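Local coordinates for DNA polymerase III subunit beta (Deinococcus radiodurans, PDB 4TRT), which probably tethers DNA polymerases and other proteins to DNA, forming a ring-shaped head-to-tail homodimer around the duplex and so conferring processivity, at residues K9-G14 and L43-T48. Numbering follows the deposited sequence.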
loop_
_atom_site.group_PDB
_atom_site.type_symbol
_atom_site.label_atom_id
_atom_site.label_comp_id
_atom_site.label_asym_id
_atom_site.label_seq_id
_atom_site.Cartn_x
_atom_site.Cartn_y
_atom_site.Cartn_z
ATOM N N LYS A 9 19.162 8.485 12.743
ATOM C CA LYS A 9 19.141 7.248 11.964
ATOM C C LYS A 9 19.104 6.025 12.869
ATOM O O LYS A 9 18.300 5.111 12.667
ATOM C CB LYS A 9 20.363 7.167 11.045
ATOM C CG LYS A 9 20.457 5.863 10.249
ATOM C CD LYS A 9 21.608 5.887 9.255
ATOM C CE LYS A 9 22.107 4.481 8.943
ATOM N NZ LYS A 9 20.978 3.521 8.748
ATOM N N THR A 10 19.924 6.039 13.906
ATOM C CA THR A 10 20.035 4.896 14.792
ATOM C C THR A 10 18.816 4.816 15.702
ATOM O O THR A 10 18.283 3.730 15.939
ATOM C CB THR A 10 21.331 4.954 15.629
ATOM O OG1 THR A 10 22.405 5.499 14.846
ATOM C CG2 THR A 10 21.746 3.565 16.028
ATOM N N LEU A 11 18.369 5.954 16.212
ATOM C CA LEU A 11 17.181 5.974 17.059
ATOM C C LEU A 11 15.948 5.525 16.273
ATOM O O LEU A 11 15.115 4.795 16.797
ATOM C CB LEU A 11 16.974 7.350 17.680
ATOM C CG LEU A 11 15.831 7.539 18.695
ATOM C CD1 LEU A 11 15.939 6.658 19.950
ATOM C CD2 LEU A 11 15.839 9.005 19.062
ATOM N N ASN A 12 15.830 5.972 15.020
ATOM C CA ASN A 12 14.767 5.503 14.117
ATOM C C ASN A 12 14.751 4.005 13.951
ATOM O O ASN A 12 13.674 3.391 13.941
ATOM C CB ASN A 12 14.906 6.101 12.711
ATOM C CG ASN A 12 14.238 7.427 12.563
ATOM O OD1 ASN A 12 13.391 7.823 13.377
ATOM N ND2 ASN A 12 14.595 8.135 11.487
ATOM N N GLU A 13 15.921 3.409 13.775
ATOM C CA GLU A 13 15.994 1.958 13.588
ATOM C C GLU A 13 15.462 1.227 14.798
ATOM O O GLU A 13 14.655 0.319 14.658
ATOM C CB GLU A 13 17.416 1.495 13.305
ATOM C CG GLU A 13 17.853 1.753 11.882
ATOM C CD GLU A 13 19.257 1.256 11.611
ATOM O OE1 GLU A 13 19.614 0.163 12.123
ATOM O OE2 GLU A 13 19.994 1.961 10.893
ATOM N N GLY A 14 15.886 1.644 15.981
ATOM C CA GLY A 14 15.445 1.000 17.200
ATOM C C GLY A 14 13.954 1.172 17.436
ATOM O O GLY A 14 13.254 0.214 17.775
ATOM N N LEU A 43 21.245 4.344 25.083
ATOM C CA LEU A 43 19.858 4.162 25.446
ATOM C C LEU A 43 19.475 2.715 25.159
ATOM O O LEU A 43 19.784 2.185 24.094
ATOM C CB LEU A 43 18.957 5.072 24.605
ATOM C CG LEU A 43 19.302 6.554 24.389
ATOM C CD1 LEU A 43 18.539 7.073 23.184
ATOM C CD2 LEU A 43 18.987 7.403 25.597
ATOM N N THR A 44 18.768 2.097 26.096
ATOM C CA THR A 44 18.149 0.798 25.860
ATOM C C THR A 44 16.646 1.026 25.779
ATOM O O THR A 44 16.033 1.496 26.729
ATOM C CB THR A 44 18.523 -0.188 26.977
ATOM O OG1 THR A 44 19.938 -0.362 26.964
ATOM C CG2 THR A 44 17.873 -1.566 26.785
ATOM N N LEU A 45 16.087 0.725 24.611
ATOM C CA LEU A 45 14.664 0.869 24.332
ATOM C C LEU A 45 14.008 -0.500 24.499
ATOM O O LEU A 45 14.459 -1.471 23.889
ATOM C CB LEU A 45 14.462 1.350 22.886
ATOM C CG LEU A 45 15.290 2.542 22.381
ATOM C CD1 LEU A 45 15.135 2.743 20.880
ATOM C CD2 LEU A 45 14.893 3.813 23.114
ATOM N N SER A 46 12.947 -0.594 25.303
ATOM C CA SER A 46 12.323 -1.887 25.505
ATOM C C SER A 46 10.795 -1.819 25.644
ATOM O O SER A 46 10.212 -0.764 25.974
ATOM C CB SER A 46 12.972 -2.602 26.699
ATOM O OG SER A 46 12.511 -2.078 27.931
ATOM N N GLY A 47 10.166 -2.958 25.366
ATOM C CA GLY A 47 8.717 -3.108 25.492
ATOM C C GLY A 47 8.250 -4.546 25.324
ATOM O O GLY A 47 9.053 -5.461 25.104
ATOM N N THR A 48 6.941 -4.750 25.443
ATOM C CA THR A 48 6.370 -6.078 25.361
ATOM C C THR A 48 5.006 -6.008 24.689
ATOM O O THR A 48 4.368 -4.953 24.686
ATOM C CB THR A 48 6.230 -6.708 26.760
ATOM O OG1 THR A 48 5.806 -8.073 26.649
ATOM C CG2 THR A 48 5.201 -5.940 27.592
#
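The flat carbonyl group of Gly-14 carries the terminal methyl of Leu-45 on one face: Leu-45 CD1 lies almost straight above Gly-14 C, at 4.0 Å, and is nearly as close to the glycine CA. Because Gly-14 has no side chain, the leucine can rest directly on the helix backbone. A second flat group, the carboxylate of Glu-13, turns away from the strand and is met at its oxygen end, where Lys-9 NZ approaches Glu-13 OE2 nearly along the C-O axis at 2.8 Å. This salt bridge spans one turn on the exposed side of the helix.

One turn before Gly-14, Leu-11 makes the other helix contact. Its chi1 (-175°) sets CG anti to the backbone N, and with chi2 near 60° CD1 reaches the strand. Leu-11 CD1 meets Leu-45 CD1 at 4.1 Å and Leu-43 CD1 at 4.2 Å. The side chains of Leu-11 and Leu-45 cross at about a right angle, whereas that of Leu-43 runs obliquely to Leu-11. Leu-43 and Leu-45, two residues apart, point from the same face of the strand toward the helix.

The segment axes come within 10.3 Å and run nearly parallel, 20° apart. Helix 8-21 packs on the antiparallel sheet that strand 42-48 forms with 33-38 and 52-59 and that continues into the central domain. Helices laid on such sheets build the domains of this sliding-ring family and line its central channel. Leu-34, Val-36, Val-58, Leu-15 and Leu-18 also touch Leu-45. All four touching residues are buried and meet through carbon atoms, so the interface between these segments rests on dispersion and exclusion of water, while the charged Lys-9 and Glu-13 remain on the solvent side.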